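Local coordinates for protein porin (Pseudomonas aeruginosa, PDB 3T24) that forms a beta-barrel channel in the bacterial outer membrane that probably passes small carboxylate-bearing solutes, at residues R26-R29 against Q35-A38; T378-T381 against N385-D388; G337-L342 against S346-E351; Y97-I102 against K159-D164; D129-P134 against E389-V394. All coordinates share one frame; numbering follows the deposited sequence.

Overall arrangement
Contacts 1, 2 and 3 join paired ends of three antiparallel hairpins in the barrel wall, while contacts 4 and 5 bring loops inward against it. Contacts 1 and 2 have centres 10 Å apart and meet where strands 14-30 and 386-399 pair: R29 N reaches D386 O at 2.7 Å, and R29 and R380 both reach one sulfate. Contact 3 lies one hairpin further on, its centre 15 Å from that of contact 2, with E351 packed on R380 and T381. Contacts 4 and 5, with centres 16 Å apart, converge on a second sulfate, held by R163, R131 and R391. A salt bridge from R26 to E389 ties contact 1 to contact 5.

Contact 1 (R26-R29 against Q35-A38); sequences RDFR and QSKA. With SO4 (sulfate ion), chain G; SO4 (sulfate ion), chain D.
D27 and K37 run side by side from neighbouring strands, and their charged ends close a salt bridge of 3.4 Å between D27 OD1 and K37 NZ. The carboxylate is reached from two directions, because D27 OD2 takes a shorter bond from R29 NH1 at 2.9 Å (153° at the hydrogen), met on its syn side and close to the guanidinium plane. The lysine chain is extended until its last torsion, where a bend (chi4 -62°) turns NZ toward the aspartate carboxylate. Next to the hairpin turn, the hydroxyl of S34 binds D27 OD1 and, more weakly, K37 NZ, so it helps to hold both ends of the pair.

On the other face of the sheet F28 lies beside S36, with ring carbon CD2 3.5 Å from S36 OG, and its ring also meets that of Y387 on the next strand. R26 sends its guanidinium away from the hairpin to a salt bridge with E389.

Two sulfates sit around R29; all four bonds are weak, by length or by angle, and the ions probably come from the crystallisation liquor. Underneath, the backbones are laced in antiparallel register: R26 and A38 exchange two bonds of 2.8 Å, F28 N reaches S36 O, and Q35 N reaches F28 O. Strands 14-30 and 33-50 thus form a beta hairpin in the wall of an OprD-family outer membrane barrel.

Contact 2 (T378-T381 against N385-D388); sequences TMRT and NDYD. With SO4 (sulfate ion), chain D.
R380 and D388 form the charged link of this hairpin end: NH1 and NH2 of the arginine, approaching end-on, both close on D388 OD2 at 3.0 Å. The guanidinium and carboxylate planes are nearly coplanar (29° apart), and NH2 uses the syn lone pair of that oxygen. NH1 is shared further, with a bond to M379 O that comes from above the carbonyl plane. A sulfate lies at the NE-NH2 edge, its O4 3.2 Å from R380 NE and more weakly bound by NH2. D386 OD2 touches R380 CD at 3.4 Å, but lies well out of the guanidinium plane.

The strands pair as an antiparallel beta hairpin of the barrel wall, 371-381 with 386-399, where M379 N binds Y387 O at 3.1 Å and the return bond is weak.

Among the hydrogen bonds outside the salt bridge, D386 OD1 accepts T381 N at 2.9 Å, from above the carboxylate plane, while a water donates to both D386 OD2 and T381 O.

In van der Waals contact, the methyl CG2 of T378, anti to the backbone N, lies over one face of the R380 guanidinium, offset toward its rim, and 3.1 Å from D388 OD2.

Contact 3 (G337-L342 against S346-E351); sequences GDNIDL and SGEGKE
N339 and I340 both face G349, which makes a G1 beta bulge: the register slips by one residue between the G337-E351 pair and the I340-G349 pair. N339 adopts a left-handed backbone conformation (phi 74°). Its backbone N is 3.4 Å from G349 O at a poor angle and instead makes a weak bond to E348 OE1 at 2.8 Å. The E348 side chain is fully extended (chi1 179°), which carries that oxygen alongside the bulge and within 3.3 Å of D338 CB. The D338 and E348 carboxylates are like charges, 3.8 Å apart at OD2 and OE1, with planes set well askew.

Around this irregularity strands 328-341 and 348-361 form an antiparallel hairpin in the barrel wall. I340 N reaches G349 O at 3.2 Å, and G349 N returns to I340 O on an in-plane lone pair. At the far end G337 and E351 exchange two straight backbone bonds.

G349 lets the neighbouring hydrophobic chains come close: L342 CD2 is 3.6 Å from its CA, and I340 CD1 lies against its carbonyl oxygen before reaching E351 CD. The carboxylate of E351 is held from outside the hairpin by the hydroxyl of Y383. Two waters bridge the segments, one between D338 OD1 and K350 NZ, the other accepting from L342 N and donating to G347 O, 2.7 Å away.

Contact 4 (Y97-I102 against K159-D164); sequences YGEAGI and KVNQRD. With C8E ((hydroxyethyloxy)tri(ethyloxy)octane), chain N; SO4 (sulfate ion), chain F.
E99 and N161 come at each other from opposite directions, the carboxylate lying against the amide with the two planes 28° apart. The fold here is the OprD-family barrel: E99 belongs to strand 96-108, N161 to the end of strand 150-161, and the chain from Q162 onward leaves the wall as a loop. Though E99 OE1 and N161 ND2 are 2.8 Å apart, the angle is too poor for a hydrogen bond, and the pair is better read as a stack of flat polar groups. The other carboxylate oxygen, OE2, has its partner in the hydroxyl of T136, on the short strand beside N161.

The conformations explain the meeting. N161 is directed at E99, with CG anti to the backbone N (chi1 -177°). In E99, CG instead sits between its own N and carbonyl carbon (chi1 50°), after which the chain is extended and lays the carboxylate along the amide.

Y97 has the same first rotation and swings its ring toward the loop, where CE1 is 3.5 Å from R163 O and CD1 is 3.6 Å from D164 O; L132 and S166 also touch it. The side chain of R163 leads away from strand 96-108, extended from CG to NE. N128 OD1 accepts from its NH1, and sulfate O4 lies in line with the edge of the guanidinium, 2.6 Å from both NH1 and NH2. Turned from the loop, A100 CB rests 3.6 Å from C13 of a detergent molecule.

Contact 5 (D129-P134 against E389-V394); sequences DSRLLP and ENRLIV. With SO4 (sulfate ion), chain F.
Sulfate oxygen O2 is gripped from both sides of the contact, by R131 NE at 2.6 Å and by R391 NH1 at 2.7 Å. S130 OG is modelled nearer still, closer than a bond of that kind should be, so its exact length is doubtful. A second oxygen, O3, is shared in the same manner: R131 NH2 binds it at 2.7 Å along a straight line (170° at the hydrogen), and R391 NH2 comes in beside it, again rather short.

The two arginines present different edges. R131 offers its NE side, R391 the end bearing NH1 and NH2, and their planes stand 81° apart, so the guanidinium groups cross almost at right angles with R131 NE 3.3 Å from R391 NH1. R131 gets there by a bend at chi2 (-62°), while R391 reaches straight in from strand 386-399, extended from CG to NE.

R391 is positioned by E389, whose OE2 takes NE and NH2 together, both from one face of the carboxylate, the NH2 bond being 2.9 Å. R26 binds OE1 and Q300 binds OE2 of the same carboxylate, and R163 adds a third arginine to the sulfate. The cluster holds a sulfate, probably from the crystallisation liquor, and so may mark an anion site, consistent with a carboxylate channel; a bound anion probably offsets the gathered positive charge.

Contact 1 (R26-R29 against Q35-A38)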
# COMPACT_ATOMS: atom_id res chain seq x y z
N ARG A 26 -0.54 21.11 0.70
CA ARG A 26 -1.71 20.78 1.49
C ARG A 26 -2.29 22.06 2.07
O ARG A 26 -1.57 22.89 2.61
CB ARG A 26 -1.32 19.80 2.59
CG ARG A 26 -2.40 19.52 3.61
CD ARG A 26 -1.89 18.53 4.63
NE ARG A 26 -1.52 17.27 4.00
CZ ARG A 26 -0.70 16.37 4.53
NH1 ARG A 26 -0.15 16.59 5.71
NH2 ARG A 26 -0.43 15.25 3.88
N ASP A 27 -3.60 22.22 1.93
CA ASP A 27 -4.27 23.41 2.42
C ASP A 27 -5.33 23.04 3.47
O ASP A 27 -6.37 22.48 3.13
CB ASP A 27 -4.88 24.16 1.24
CG ASP A 27 -5.56 25.44 1.65
OD1 ASP A 27 -5.26 26.00 2.73
OD2 ASP A 27 -6.42 25.90 0.87
N PHE A 28 -5.07 23.33 4.74
CA PHE A 28 -6.10 23.11 5.77
C PHE A 28 -7.22 24.14 5.70
O PHE A 28 -6.99 25.35 5.73
CB PHE A 28 -5.51 23.08 7.17
CG PHE A 28 -4.61 21.90 7.40
CD1 PHE A 28 -5.06 20.80 8.13
CD2 PHE A 28 -3.33 21.87 6.85
CE1 PHE A 28 -4.24 19.69 8.32
CE2 PHE A 28 -2.50 20.77 7.04
CZ PHE A 28 -2.96 19.67 7.78
N ARG A 29 -8.44 23.63 5.59
CA ARG A 29 -9.61 24.47 5.41
C ARG A 29 -10.44 24.57 6.69
O ARG A 29 -10.77 23.57 7.32
CB ARG A 29 -10.48 23.90 4.29
CG ARG A 29 -9.73 23.63 3.00
CD ARG A 29 -9.21 24.91 2.35
NE ARG A 29 -10.28 25.82 1.94
CZ ARG A 29 -10.08 26.99 1.34
NH1 ARG A 29 -8.85 27.38 1.05
NH2 ARG A 29 -11.12 27.76 1.01
N GLN A 35 -6.71 27.98 6.67
CA GLN A 35 -6.20 28.17 8.01
C GLN A 35 -4.68 28.01 8.07
O GLN A 35 -4.01 28.65 8.88
CB GLN A 35 -6.88 27.19 8.97
CG GLN A 35 -7.34 27.83 10.27
CD GLN A 35 -8.29 29.03 10.07
OE1 GLN A 35 -9.10 29.06 9.13
NE2 GLN A 35 -8.19 30.00 10.96
N SER A 36 -4.14 27.14 7.22
CA SER A 36 -2.71 26.90 7.15
C SER A 36 -2.37 26.06 5.92
O SER A 36 -3.23 25.39 5.35
CB SER A 36 -2.22 26.24 8.44
OG SER A 36 -2.55 24.86 8.49
N LYS A 37 -1.10 26.11 5.51
CA LYS A 37 -0.65 25.41 4.31
C LYS A 37 0.66 24.68 4.55
O LYS A 37 1.48 25.10 5.37
CB LYS A 37 -0.42 26.38 3.16
CG LYS A 37 -1.66 27.13 2.68
CD LYS A 37 -1.31 28.13 1.58
CE LYS A 37 -2.53 28.94 1.16
NZ LYS A 37 -3.58 28.05 0.60
N ALA A 38 0.88 23.60 3.82
CA ALA A 38 2.16 22.94 3.82
C ALA A 38 2.59 22.67 2.39
O ALA A 38 1.77 22.46 1.50
CB ALA A 38 2.10 21.65 4.61
S SO4 G . -8.84 31.05 0.73
O1 SO4 G . -9.91 30.62 -0.17
O2 SO4 G . -7.60 31.23 -0.03
O3 SO4 G . -9.21 32.29 1.39
O4 SO4 G . -8.63 30.02 1.74
S SO4 D . -14.48 25.08 1.68
O1 SO4 D . -15.57 25.83 2.29
O2 SO4 D . -13.82 25.86 0.64
O3 SO4 D . -13.49 24.82 2.73
O4 SO4 D . -15.04 23.85 1.14

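Contact 2 (T378-T381 against N385-D388)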
# COMPACT_ATOMS: atom_id res chain seq x y z
N THR A 378 -9.72 16.15 -1.93
CA THR A 378 -10.45 16.98 -0.98
C THR A 378 -11.04 16.09 0.10
O THR A 378 -11.70 15.09 -0.21
CB THR A 378 -11.60 17.75 -1.66
OG1 THR A 378 -11.08 18.44 -2.79
CG2 THR A 378 -12.20 18.75 -0.72
N MET A 379 -10.79 16.44 1.36
CA MET A 379 -11.33 15.71 2.50
C MET A 379 -12.17 16.65 3.36
O MET A 379 -11.68 17.71 3.78
CB MET A 379 -10.20 15.10 3.34
CG MET A 379 -10.57 14.74 4.82
SD MET A 379 -11.60 13.27 4.87
CE MET A 379 -10.53 12.05 4.13
N ARG A 380 -13.43 16.31 3.59
CA ARG A 380 -14.26 17.13 4.51
C ARG A 380 -14.88 16.30 5.63
O ARG A 380 -15.29 15.15 5.42
CB ARG A 380 -15.36 17.89 3.75
CG ARG A 380 -14.86 18.92 2.70
CD ARG A 380 -14.28 20.20 3.30
NE ARG A 380 -13.82 21.14 2.27
CZ ARG A 380 -12.60 21.13 1.74
NH1 ARG A 380 -11.68 20.24 2.15
NH2 ARG A 380 -12.28 22.02 0.79
N THR A 381 -14.96 16.89 6.81
CA THR A 381 -15.56 16.17 7.94
C THR A 381 -16.49 17.04 8.76
O THR A 381 -16.58 18.25 8.55
CB THR A 381 -14.48 15.54 8.86
OG1 THR A 381 -14.06 16.49 9.85
CG2 THR A 381 -13.28 15.06 8.06
N ASN A 385 -10.10 18.15 11.38
CA ASN A 385 -9.45 19.04 10.40
C ASN A 385 -9.84 18.71 8.97
O ASN A 385 -9.81 17.57 8.58
CB ASN A 385 -7.92 18.95 10.47
CG ASN A 385 -7.39 18.76 11.87
OD1 ASN A 385 -6.65 17.79 12.15
ND2 ASN A 385 -7.75 19.68 12.77
N ASP A 386 -10.17 19.72 8.19
CA ASP A 386 -10.37 19.52 6.76
C ASP A 386 -9.16 19.97 5.95
O ASP A 386 -8.59 21.03 6.23
CB ASP A 386 -11.59 20.31 6.28
CG ASP A 386 -12.87 19.81 6.89
OD1 ASP A 386 -12.84 18.76 7.57
OD2 ASP A 386 -13.92 20.46 6.68
N TYR A 387 -8.78 19.22 4.93
CA TYR A 387 -7.82 19.77 3.98
C TYR A 387 -7.92 19.27 2.56
O TYR A 387 -8.49 18.21 2.30
CB TYR A 387 -6.38 19.64 4.48
CG TYR A 387 -5.95 18.25 4.84
CD1 TYR A 387 -6.22 17.72 6.09
CD2 TYR A 387 -5.23 17.47 3.94
CE1 TYR A 387 -5.80 16.45 6.44
CE2 TYR A 387 -4.80 16.19 4.28
CZ TYR A 387 -5.08 15.70 5.54
OH TYR A 387 -4.68 14.43 5.89
N ASP A 388 -7.38 20.08 1.65
CA ASP A 388 -7.12 19.71 0.26
C ASP A 388 -5.64 19.41 0.11
O ASP A 388 -4.80 19.90 0.87
CB ASP A 388 -7.46 20.86 -0.69
CG ASP A 388 -8.87 21.40 -0.47
OD1 ASP A 388 -9.10 22.61 -0.70
OD2 ASP A 388 -9.75 20.60 -0.08
S SO4 D . -14.48 25.08 1.68
O1 SO4 D . -15.57 25.83 2.29
O2 SO4 D . -13.82 25.86 0.64
O3 SO4 D . -13.49 24.82 2.73
O4 SO4 D . -15.04 23.85 1.14
O HOH W 1 -16.53 20.19 6.63

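Contact 3 (G337-L342 against S346-E351)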
# COMPACT_ATOMS: atom_id res chain seq x y z
N GLY A 337 -18.22 8.43 4.32
CA GLY A 337 -18.17 7.66 5.55
C GLY A 337 -19.07 8.23 6.66
O GLY A 337 -19.22 9.46 6.80
N ASP A 338 -19.66 7.35 7.45
CA ASP A 338 -20.43 7.82 8.59
C ASP A 338 -20.44 6.79 9.71
O ASP A 338 -19.76 5.77 9.63
CB ASP A 338 -21.85 8.21 8.19
CG ASP A 338 -22.69 7.03 7.72
OD1 ASP A 338 -23.67 7.27 6.99
OD2 ASP A 338 -22.37 5.87 8.07
N ASN A 339 -21.21 7.08 10.76
CA ASN A 339 -21.40 6.14 11.86
C ASN A 339 -20.17 6.09 12.73
O ASN A 339 -19.98 5.15 13.50
CB ASN A 339 -21.76 4.73 11.34
CG ASN A 339 -22.43 3.87 12.42
OD1 ASN A 339 -23.41 4.30 13.06
ND2 ASN A 339 -21.91 2.66 12.63
N ILE A 340 -19.33 7.11 12.60
CA ILE A 340 -18.10 7.16 13.36
C ILE A 340 -18.39 7.45 14.80
O ILE A 340 -19.05 8.42 15.12
CB ILE A 340 -17.11 8.21 12.81
CG1 ILE A 340 -16.61 7.79 11.42
CG2 ILE A 340 -15.91 8.35 13.76
CD1 ILE A 340 -16.13 8.94 10.58
N ASP A 341 -17.88 6.60 15.68
CA ASP A 341 -17.93 6.88 17.09
C ASP A 341 -16.90 7.97 17.43
O ASP A 341 -15.69 7.82 17.20
CB ASP A 341 -17.65 5.60 17.89
CG ASP A 341 -17.78 5.81 19.39
OD1 ASP A 341 -17.88 6.98 19.80
OD2 ASP A 341 -17.75 4.81 20.14
N LEU A 342 -17.39 9.07 18.00
CA LEU A 342 -16.54 10.22 18.29
C LEU A 342 -15.83 10.06 19.61
O LEU A 342 -14.95 10.87 19.94
CB LEU A 342 -17.34 11.53 18.26
CG LEU A 342 -17.96 11.95 16.92
CD1 LEU A 342 -18.88 13.15 17.16
CD2 LEU A 342 -16.92 12.27 15.86
N SER A 346 -20.88 12.70 22.13
CA SER A 346 -22.02 12.05 21.51
C SER A 346 -22.21 12.57 20.11
O SER A 346 -21.76 13.68 19.78
CB SER A 346 -23.30 12.37 22.31
OG SER A 346 -23.49 11.45 23.36
N GLY A 347 -22.91 11.80 19.29
CA GLY A 347 -23.18 12.26 17.94
C GLY A 347 -22.40 11.42 16.94
O GLY A 347 -21.48 10.67 17.30
N GLU A 348 -22.80 11.54 15.69
CA GLU A 348 -22.25 10.70 14.65
C GLU A 348 -21.16 11.45 13.87
O GLU A 348 -21.38 12.56 13.38
CB GLU A 348 -23.39 10.26 13.73
CG GLU A 348 -22.94 9.38 12.58
CD GLU A 348 -24.08 8.96 11.68
OE1 GLU A 348 -23.84 8.11 10.79
OE2 GLU A 348 -25.21 9.48 11.88
N GLY A 349 -19.98 10.86 13.77
CA GLY A 349 -18.91 11.43 12.96
C GLY A 349 -19.12 11.08 11.50
O GLY A 349 -19.46 9.93 11.17
N LYS A 350 -18.95 12.06 10.63
CA LYS A 350 -19.08 11.81 9.19
C LYS A 350 -17.94 12.47 8.43
O LYS A 350 -17.42 13.51 8.84
CB LYS A 350 -20.40 12.36 8.65
CG LYS A 350 -21.64 11.76 9.28
CD LYS A 350 -22.90 12.38 8.69
CE LYS A 350 -24.17 11.80 9.33
NZ LYS A 350 -25.43 12.31 8.69
N GLU A 351 -17.56 11.88 7.31
CA GLU A 351 -16.49 12.46 6.53
C GLU A 351 -16.62 12.02 5.10
O GLU A 351 -17.18 10.95 4.81
CB GLU A 351 -15.12 12.04 7.11
CG GLU A 351 -14.81 10.54 6.93
CD GLU A 351 -13.65 10.08 7.80
OE1 GLU A 351 -13.09 10.91 8.55
OE2 GLU A 351 -13.30 8.89 7.77
O HOH W 2 -25.16 9.91 6.82
O HOH W 3 -19.84 9.88 19.27

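Contact 4 (Y97-I102 against K159-D164)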
# COMPACT_ATOMS: atom_id res chain seq x y z
N TYR A 97 18.26 11.94 3.42
CA TYR A 97 17.85 10.76 4.13
C TYR A 97 17.79 9.60 3.13
O TYR A 97 17.98 9.78 1.94
CB TYR A 97 16.49 10.99 4.83
CG TYR A 97 15.39 11.39 3.88
CD1 TYR A 97 14.54 10.44 3.34
CD2 TYR A 97 15.24 12.71 3.47
CE1 TYR A 97 13.54 10.79 2.43
CE2 TYR A 97 14.24 13.08 2.57
CZ TYR A 97 13.40 12.11 2.06
OH TYR A 97 12.41 12.47 1.17
N GLY A 98 17.50 8.40 3.64
CA GLY A 98 17.42 7.22 2.81
C GLY A 98 18.15 6.06 3.46
O GLY A 98 18.42 6.07 4.67
N GLU A 99 18.48 5.06 2.65
CA GLU A 99 19.07 3.84 3.16
C GLU A 99 19.72 3.00 2.06
O GLU A 99 19.46 3.17 0.87
CB GLU A 99 18.00 2.99 3.84
CG GLU A 99 16.76 2.79 2.98
CD GLU A 99 15.86 1.68 3.49
OE1 GLU A 99 16.30 0.90 4.35
OE2 GLU A 99 14.70 1.58 3.02
N ALA A 100 20.58 2.09 2.50
CA ALA A 100 21.16 1.09 1.62
C ALA A 100 20.76 -0.25 2.20
O ALA A 100 20.81 -0.46 3.41
CB ALA A 100 22.68 1.22 1.54
N GLY A 101 20.32 -1.15 1.34
CA GLY A 101 19.82 -2.44 1.79
C GLY A 101 20.37 -3.56 0.95
O GLY A 101 20.49 -3.44 -0.28
N ILE A 102 20.73 -4.65 1.62
CA ILE A 102 21.13 -5.88 0.97
C ILE A 102 20.15 -6.99 1.35
O ILE A 102 19.64 -7.02 2.47
CB ILE A 102 22.54 -6.30 1.38
CG1 ILE A 102 23.57 -5.32 0.82
CG2 ILE A 102 22.86 -7.70 0.87
CD1 ILE A 102 24.10 -5.72 -0.55
N LYS A 159 12.15 -4.88 11.94
CA LYS A 159 12.50 -3.47 11.89
C LYS A 159 11.86 -2.87 10.66
O LYS A 159 11.66 -3.56 9.65
CB LYS A 159 14.02 -3.31 11.74
CG LYS A 159 14.82 -3.62 12.97
CD LYS A 159 14.79 -2.42 13.85
CE LYS A 159 14.53 -2.80 15.28
NZ LYS A 159 15.73 -3.41 15.87
N VAL A 160 11.56 -1.58 10.74
CA VAL A 160 10.97 -0.88 9.64
C VAL A 160 11.82 0.34 9.35
O VAL A 160 12.42 0.94 10.26
CB VAL A 160 9.51 -0.48 9.92
CG1 VAL A 160 9.43 0.36 11.18
CG2 VAL A 160 8.91 0.25 8.73
N ASN A 161 11.92 0.67 8.07
CA ASN A 161 12.63 1.87 7.65
C ASN A 161 11.60 2.68 6.93
O ASN A 161 11.24 2.37 5.79
CB ASN A 161 13.83 1.56 6.74
CG ASN A 161 14.63 2.82 6.37
OD1 ASN A 161 14.05 3.85 6.01
ND2 ASN A 161 15.96 2.74 6.47
N GLN A 162 11.11 3.70 7.63
CA GLN A 162 10.02 4.50 7.12
C GLN A 162 10.50 5.30 5.91
O GLN A 162 11.69 5.54 5.73
CB GLN A 162 9.48 5.43 8.20
CG GLN A 162 9.05 4.73 9.48
CD GLN A 162 7.80 3.87 9.30
OE1 GLN A 162 7.37 3.61 8.18
NE2 GLN A 162 7.20 3.44 10.42
N ARG A 163 9.56 5.72 5.09
CA ARG A 163 9.85 6.40 3.84
C ARG A 163 10.67 7.70 3.98
O ARG A 163 11.45 8.06 3.10
CB ARG A 163 8.53 6.73 3.17
CG ARG A 163 7.61 7.53 4.07
CD ARG A 163 6.32 7.82 3.38
NE ARG A 163 5.39 8.61 4.19
CZ ARG A 163 4.09 8.71 3.91
NH1 ARG A 163 3.62 8.06 2.86
NH2 ARG A 163 3.27 9.43 4.69
N ASP A 164 10.49 8.41 5.09
CA ASP A 164 11.17 9.70 5.29
C ASP A 164 12.38 9.54 6.21
O ASP A 164 13.00 10.51 6.61
CB ASP A 164 10.19 10.66 5.94
CG ASP A 164 9.64 10.11 7.24
OD1 ASP A 164 10.22 10.42 8.31
OD2 ASP A 164 8.64 9.35 7.20
C7 C8E N . 23.07 -0.19 -5.89
C8 C8E N . 22.94 -0.21 -4.37
O9 C8E N . 24.21 -0.39 -3.78
C10 C8E N . 24.27 0.05 -2.44
C11 C8E N . 24.88 -1.13 -1.69
O12 C8E N . 25.52 -0.74 -0.50
C13 C8E N . 24.98 -1.44 0.60
C14 C8E N . 25.65 -1.01 1.90
O15 C8E N . 25.30 -1.96 2.89
C16 C8E N . 24.13 -1.60 3.58
C17 C8E N . 24.40 -1.57 5.08
O18 C8E N . 25.39 -0.62 5.43
C19 C8E N . 25.08 0.03 6.65
C20 C8E N . 26.15 -0.25 7.71
O21 C8E N . 27.00 -1.30 7.31
S SO4 F . 0.46 9.05 2.28
O1 SO4 F . -0.53 8.04 1.92
O2 SO4 F . 1.42 9.25 1.19
O3 SO4 F . -0.16 10.34 2.53
O4 SO4 F . 1.15 8.58 3.48

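Contact 5 (D129-P134 against E389-V394)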
# COMPACT_ATOMS: atom_id res chain seq x y z
N ASP A 129 4.45 3.10 -0.44
CA ASP A 129 5.33 3.66 -1.45
C ASP A 129 4.65 4.77 -2.26
O ASP A 129 4.72 4.79 -3.49
CB ASP A 129 5.90 2.58 -2.38
CG ASP A 129 6.96 3.14 -3.33
OD1 ASP A 129 7.42 4.28 -3.06
OD2 ASP A 129 7.33 2.44 -4.31
N SER A 130 4.03 5.70 -1.57
CA SER A 130 3.28 6.75 -2.21
C SER A 130 4.04 8.07 -2.18
O SER A 130 3.67 9.00 -2.88
CB SER A 130 1.92 6.92 -1.51
OG SER A 130 2.11 7.38 -0.17
N ARG A 131 5.09 8.15 -1.35
CA ARG A 131 5.93 9.36 -1.27
C ARG A 131 7.18 9.23 -2.16
O ARG A 131 7.12 8.66 -3.24
CB ARG A 131 6.39 9.62 0.16
CG ARG A 131 5.28 9.84 1.16
CD ARG A 131 4.45 11.05 0.82
NE ARG A 131 3.25 11.10 1.65
CZ ARG A 131 3.09 11.91 2.68
NH1 ARG A 131 4.05 12.78 3.01
NH2 ARG A 131 1.95 11.87 3.38
N LEU A 132 8.32 9.74 -1.69
CA LEU A 132 9.54 9.72 -2.51
C LEU A 132 10.23 8.35 -2.52
O LEU A 132 10.55 7.81 -3.56
CB LEU A 132 10.53 10.79 -2.04
CG LEU A 132 11.75 11.02 -2.95
CD1 LEU A 132 11.34 11.58 -4.33
CD2 LEU A 132 12.78 11.94 -2.28
N LEU A 133 10.45 7.82 -1.32
CA LEU A 133 11.16 6.58 -1.12
C LEU A 133 10.23 5.58 -0.43
O LEU A 133 9.41 5.94 0.42
CB LEU A 133 12.39 6.85 -0.24
CG LEU A 133 13.35 7.95 -0.71
CD1 LEU A 133 14.55 8.07 0.23
CD2 LEU A 133 13.82 7.74 -2.15
N PRO A 134 10.34 4.31 -0.81
CA PRO A 134 9.50 3.25 -0.23
C PRO A 134 9.81 2.98 1.24
O PRO A 134 10.94 3.16 1.69
CB PRO A 134 9.84 2.01 -1.09
CG PRO A 134 11.19 2.29 -1.66
CD PRO A 134 11.27 3.80 -1.84
N GLU A 389 -5.31 18.64 -0.92
CA GLU A 389 -3.94 18.21 -1.10
C GLU A 389 -3.70 17.89 -2.56
O GLU A 389 -4.54 17.27 -3.20
CB GLU A 389 -3.69 16.99 -0.21
CG GLU A 389 -2.36 16.32 -0.34
CD GLU A 389 -2.30 15.06 0.54
OE1 GLU A 389 -2.15 15.21 1.77
OE2 GLU A 389 -2.42 13.94 0.00
N ASN A 390 -2.56 18.34 -3.07
CA ASN A 390 -2.11 17.98 -4.42
C ASN A 390 -0.74 17.31 -4.33
O ASN A 390 0.15 17.82 -3.66
CB ASN A 390 -2.00 19.21 -5.33
CG ASN A 390 -3.34 19.91 -5.52
OD1 ASN A 390 -4.13 19.54 -6.39
ND2 ASN A 390 -3.59 20.93 -4.71
N ARG A 391 -0.60 16.19 -5.01
CA ARG A 391 0.70 15.55 -5.20
C ARG A 391 1.08 15.52 -6.67
O ARG A 391 0.28 15.09 -7.51
CB ARG A 391 0.67 14.11 -4.73
CG ARG A 391 0.27 13.94 -3.31
CD ARG A 391 0.08 12.49 -2.99
NE ARG A 391 -0.53 12.39 -1.68
CZ ARG A 391 -0.02 11.70 -0.68
NH1 ARG A 391 1.12 11.03 -0.84
NH2 ARG A 391 -0.66 11.66 0.48
N LEU A 392 2.29 15.96 -6.97
CA LEU A 392 2.88 15.70 -8.28
C LEU A 392 4.08 14.76 -8.12
O LEU A 392 5.00 15.04 -7.35
CB LEU A 392 3.30 17.00 -8.95
CG LEU A 392 3.57 16.95 -10.47
CD1 LEU A 392 2.21 16.83 -11.17
CD2 LEU A 392 4.32 18.23 -10.90
N ILE A 393 4.05 13.64 -8.82
CA ILE A 393 5.17 12.71 -8.80
C ILE A 393 5.76 12.59 -10.22
O ILE A 393 5.06 12.23 -11.17
CB ILE A 393 4.77 11.31 -8.23
CG1 ILE A 393 4.09 11.43 -6.85
CG2 ILE A 393 5.98 10.42 -8.08
CD1 ILE A 393 2.57 11.36 -6.86
N VAL A 394 7.04 12.94 -10.38
CA VAL A 394 7.71 12.81 -11.67
C VAL A 394 8.73 11.70 -11.59
O VAL A 394 9.59 11.69 -10.70
CB VAL A 394 8.44 14.09 -12.11
CG1 VAL A 394 9.25 13.82 -13.38
CG2 VAL A 394 7.45 15.24 -12.34
S SO4 F . 0.46 9.05 2.28
O1 SO4 F . -0.53 8.04 1.92
O2 SO4 F . 1.42 9.25 1.19
O3 SO4 F . -0.16 10.34 2.53
O4 SO4 F . 1.15 8.58 3.48